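Local atomic coordinates of MIPZ (Caulobacter crescentus, PDB entry 2XJ9), a protein that positions the division plane in Caulobacter crescentus as a P-loop ATPase that inhibits cell division, its gradient being driven by localized dimerization and nucleoid binding. Residues D180-N186 against F212-L218. The protein carries 1 engineered substitution. Residues are numbered along the deposited sequence; the frame is centred on the assembly and turned at random.
Sequences DWVVLRN and FRIGPGL. With AGS (phosphothiophosphoric acid-adenylate ester), chain D.
Arg-213 grips the carboxylate of Asp-180 side-on with two nitrogens while a methyl group of Val-182 lies over the centre of its guanidinium. Arg-213 NH2 donates to Asp-180 OD1 at 2.7 Å in a salt bridge between nearly coplanar groups, and Arg-213 NE bonds Asp-180 OD2, which offers its syn lone pair. The arginine can turn back onto the neighbouring strand because its CG sits between the backbone N and the carbonyl carbon (chi1 47°), with the chain then extended to NE. Its NH2 also reaches Ser-263 O. A methionine here would probably leave the Asp-180 carboxylate without its mate and Ser-263 O without this donor. Beneath this clamp runs a parallel ladder: Arg-213 N donates to Trp-181 O, Val-183 N to Arg-213 O, and Gly-215 N to Val-183 O at 3.1 Å. Strand 213-215 thereby closes one border of the seven-stranded parallel sheet of this P-loop NTPase, reached from strand 180-186 by a beta-alpha-beta crossover through helix 194-210. On the sheet face opposite Val-182, Val-183 CG2 makes a CH-pi contact over the Phe-212 ring, 3.5 Å from its centroid. The edge of that phenylalanine points to the face of Trp-181 in a T-shaped pair, the centroids of the Phe-212 ring and the indole's six-membered ring 4.9 Å apart, while the indole NE1 bonds to Thr-131 OG1. Past the ladder, Asn-186 and Leu-218 both line the nucleotide pocket, where Leu-218 CB comes within 4.0 Å of N6 of the bound ATP analogue.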
loop_
_atom_site.group_PDB
_atom_site.type_symbol
_atom_site.label_atom_id
_atom_site.label_comp_id
_atom_site.label_asym_id
_atom_site.label_seq_id
_atom_site.Cartn_x
_atom_site.Cartn_y
_atom_site.Cartn_z
ATOM N N ASP A 180 14.850 -13.461 -13.843
ATOM C CA ASP A 180 14.715 -12.096 -14.349
ATOM C C ASP A 180 14.029 -11.206 -13.275
ATOM O O ASP A 180 13.053 -11.625 -12.624
ATOM C CB ASP A 180 13.925 -12.115 -15.668
ATOM C CG ASP A 180 14.171 -10.883 -16.536
ATOM O OD1 ASP A 180 13.474 -10.763 -17.575
ATOM O OD2 ASP A 180 15.050 -10.052 -16.191
ATOM N N TRP A 181 14.551 -10.000 -13.062
ATOM C CA TRP A 181 13.941 -9.102 -12.095
ATOM C C TRP A 181 13.662 -7.742 -12.723
ATOM O O TRP A 181 14.591 -7.045 -13.134
ATOM C CB TRP A 181 14.815 -8.957 -10.855
ATOM C CG TRP A 181 14.149 -8.149 -9.786
ATOM C CD1 TRP A 181 12.829 -7.798 -9.725
ATOM C CD2 TRP A 181 14.772 -7.560 -8.627
ATOM N NE1 TRP A 181 12.593 -7.033 -8.596
ATOM C CE2 TRP A 181 13.769 -6.871 -7.914
ATOM C CE3 TRP A 181 16.080 -7.550 -8.125
ATOM C CZ2 TRP A 181 14.031 -6.206 -6.743
ATOM C CZ3 TRP A 181 16.335 -6.878 -6.959
ATOM C CH2 TRP A 181 15.319 -6.217 -6.279
ATOM N N VAL A 182 12.386 -7.369 -12.806
ATOM C CA VAL A 182 12.007 -6.094 -13.426
ATOM C C VAL A 182 11.308 -5.125 -12.486
ATOM O O VAL A 182 10.252 -5.431 -11.959
ATOM C CB VAL A 182 11.049 -6.329 -14.589
ATOM C CG1 VAL A 182 10.445 -5.037 -15.033
ATOM C CG2 VAL A 182 11.775 -6.999 -15.730
ATOM N N VAL A 183 11.886 -3.952 -12.287
ATOM C CA VAL A 183 11.248 -2.904 -11.492
ATOM C C VAL A 183 10.575 -1.865 -12.389
ATOM O O VAL A 183 11.258 -1.154 -13.116
ATOM C CB VAL A 183 12.281 -2.125 -10.684
ATOM C CG1 VAL A 183 11.630 -0.933 -10.071
ATOM C CG2 VAL A 183 12.891 -2.978 -9.622
ATOM N N LEU A 184 9.250 -1.750 -12.357
ATOM C CA LEU A 184 8.619 -0.691 -13.142
ATOM C C LEU A 184 7.889 0.328 -12.308
ATOM O O LEU A 184 7.396 0.016 -11.255
ATOM C CB LEU A 184 7.737 -1.252 -14.254
ATOM C CG LEU A 184 6.620 -2.267 -14.039
ATOM C CD1 LEU A 184 7.032 -3.223 -13.004
ATOM C CD2 LEU A 184 5.358 -1.531 -13.643
ATOM N N ARG A 185 7.857 1.565 -12.777
ATOM C CA ARG A 185 7.236 2.658 -12.036
ATOM C C ARG A 185 5.759 2.789 -12.368
ATOM O O ARG A 185 5.380 2.906 -13.527
ATOM C CB ARG A 185 7.934 3.965 -12.349
ATOM C CG ARG A 185 9.377 4.056 -11.930
ATOM C CD ARG A 185 9.635 5.528 -11.722
ATOM N NE ARG A 185 10.962 5.919 -12.072
ATOM C CZ ARG A 185 11.431 6.721 -13.027
ATOM N NH1 ARG A 185 12.743 6.841 -13.033
ATOM N NH2 ARG A 185 10.709 7.384 -13.933
ATOM N N ASN A 186 4.930 2.790 -11.340
ATOM C CA ASN A 186 3.493 2.672 -11.509
ATOM C C ASN A 186 2.753 3.914 -10.965
ATOM O O ASN A 186 3.304 4.682 -10.182
ATOM C CB ASN A 186 3.056 1.375 -10.830
ATOM C CG ASN A 186 1.573 1.153 -10.887
ATOM O OD1 ASN A 186 0.899 1.043 -9.850
ATOM N ND2 ASN A 186 1.043 1.076 -12.094
ATOM N N PHE A 212 18.560 -5.651 -11.156
ATOM C CA PHE A 212 17.292 -5.653 -11.856
ATOM C C PHE A 212 17.382 -4.728 -13.063
ATOM O O PHE A 212 18.358 -3.983 -13.218
ATOM C CB PHE A 212 16.129 -5.281 -10.934
ATOM C CG PHE A 212 16.277 -3.958 -10.273
ATOM C CD1 PHE A 212 16.639 -3.874 -8.945
ATOM C CD2 PHE A 212 16.034 -2.787 -10.983
ATOM C CE1 PHE A 212 16.773 -2.642 -8.331
ATOM C CE2 PHE A 212 16.162 -1.549 -10.376
ATOM C CZ PHE A 212 16.532 -1.475 -9.047
ATOM N N ARG A 213 16.378 -4.806 -13.923
ATOM C CA ARG A 213 16.281 -3.922 -15.050
ATOM C C ARG A 213 14.943 -3.201 -15.023
ATOM O O ARG A 213 13.913 -3.776 -14.696
ATOM C CB ARG A 213 16.445 -4.702 -16.343
ATOM C CG ARG A 213 15.620 -5.954 -16.411
ATOM C CD ARG A 213 15.645 -6.564 -17.796
ATOM N NE ARG A 213 14.632 -7.603 -17.913
ATOM C CZ ARG A 213 13.505 -7.468 -18.604
ATOM N NH1 ARG A 213 13.260 -6.347 -19.258
ATOM N NH2 ARG A 213 12.628 -8.458 -18.656
ATOM N N ILE A 214 14.968 -1.928 -15.368
ATOM C CA ILE A 214 13.777 -1.115 -15.284
ATOM C C ILE A 214 12.834 -1.359 -16.460
ATOM O O ILE A 214 13.253 -1.424 -17.613
ATOM C CB ILE A 214 14.138 0.371 -15.187
ATOM C CG1 ILE A 214 15.063 0.596 -13.997
ATOM C CG2 ILE A 214 12.887 1.212 -15.076
ATOM C CD1 ILE A 214 15.880 1.837 -14.106
ATOM N N GLY A 215 11.555 -1.520 -16.151
ATOM C CA GLY A 215 10.542 -1.660 -17.175
ATOM C C GLY A 215 9.731 -0.380 -17.319
ATOM O O GLY A 215 9.859 0.563 -16.514
ATOM N N PRO A 216 8.862 -0.351 -18.340
ATOM C CA PRO A 216 8.001 0.787 -18.672
ATOM C C PRO A 216 6.887 0.988 -17.647
ATOM O O PRO A 216 6.235 0.018 -17.231
ATOM C CB PRO A 216 7.381 0.385 -20.017
ATOM C CG PRO A 216 7.849 -1.047 -20.296
ATOM C CD PRO A 216 8.452 -1.575 -19.045
ATOM N N GLY A 217 6.661 2.241 -17.252
ATOM C CA GLY A 217 5.651 2.547 -16.252
ATOM C C GLY A 217 4.207 2.413 -16.715
ATOM O O GLY A 217 3.917 2.464 -17.910
ATOM N N LEU A 218 3.298 2.209 -15.762
ATOM C CA LEU A 218 1.886 2.506 -15.990
ATOM C C LEU A 218 1.568 3.888 -15.426
ATOM O O LEU A 218 2.277 4.398 -14.560
ATOM C CB LEU A 218 0.993 1.477 -15.324
ATOM C CG LEU A 218 1.247 0.014 -15.687
ATOM C CD1 LEU A 218 0.082 -0.857 -15.182
ATOM C CD2 LEU A 218 1.421 -0.130 -17.183
HETATM P PG AGS D . -1.002 -4.052 -0.893
HETATM S S1G AGS D . 0.228 -3.888 0.001
HETATM O O2G AGS D . -2.314 -3.614 -0.279
HETATM O O3G AGS D . -1.163 -5.394 -1.572
HETATM P PB AGS D . -0.725 -3.468 -3.692
HETATM O O1B AGS D . 0.745 -3.440 -4.049
HETATM O O2B AGS D . -1.630 -4.658 -3.889
HETATM O O3B AGS D . -0.780 -3.033 -2.134
HETATM P PA AGS D . -2.668 -2.181 -5.326
HETATM O O1A AGS D . -2.472 -3.012 -6.576
HETATM O O2A AGS D . -3.851 -2.431 -4.463
HETATM O O3A AGS D . -1.355 -2.202 -4.432
HETATM O "O5'" AGS D . -2.635 -0.630 -5.719
HETATM C "C5'" AGS D . -2.767 0.352 -4.705
HETATM C "C4'" AGS D . -3.952 1.280 -5.014
HETATM O "O4'" AGS D . -3.623 1.915 -6.222
HETATM C "C3'" AGS D . -5.274 0.590 -5.301
HETATM O "O3'" AGS D . -6.329 1.444 -4.893
HETATM C "C2'" AGS D . -5.390 0.460 -6.803
HETATM O "O2'" AGS D . -6.779 0.498 -7.160
HETATM C "C1'" AGS D . -4.591 1.669 -7.242
HETATM N N9 AGS D . -3.715 1.608 -8.434
HETATM C C8 AGS D . -2.572 0.893 -8.553
HETATM N N7 AGS D . -1.977 1.110 -9.761
HETATM C C5 AGS D . -2.750 2.003 -10.406
HETATM C C6 AGS D . -2.706 2.665 -11.700
HETATM N N6 AGS D . -1.695 2.400 -12.551
HETATM N N1 AGS D . -3.699 3.534 -11.983
HETATM C C2 AGS D . -4.716 3.800 -11.147
HETATM N N3 AGS D . -4.825 3.232 -9.949
HETATM C C4 AGS D . -3.884 2.346 -9.535
#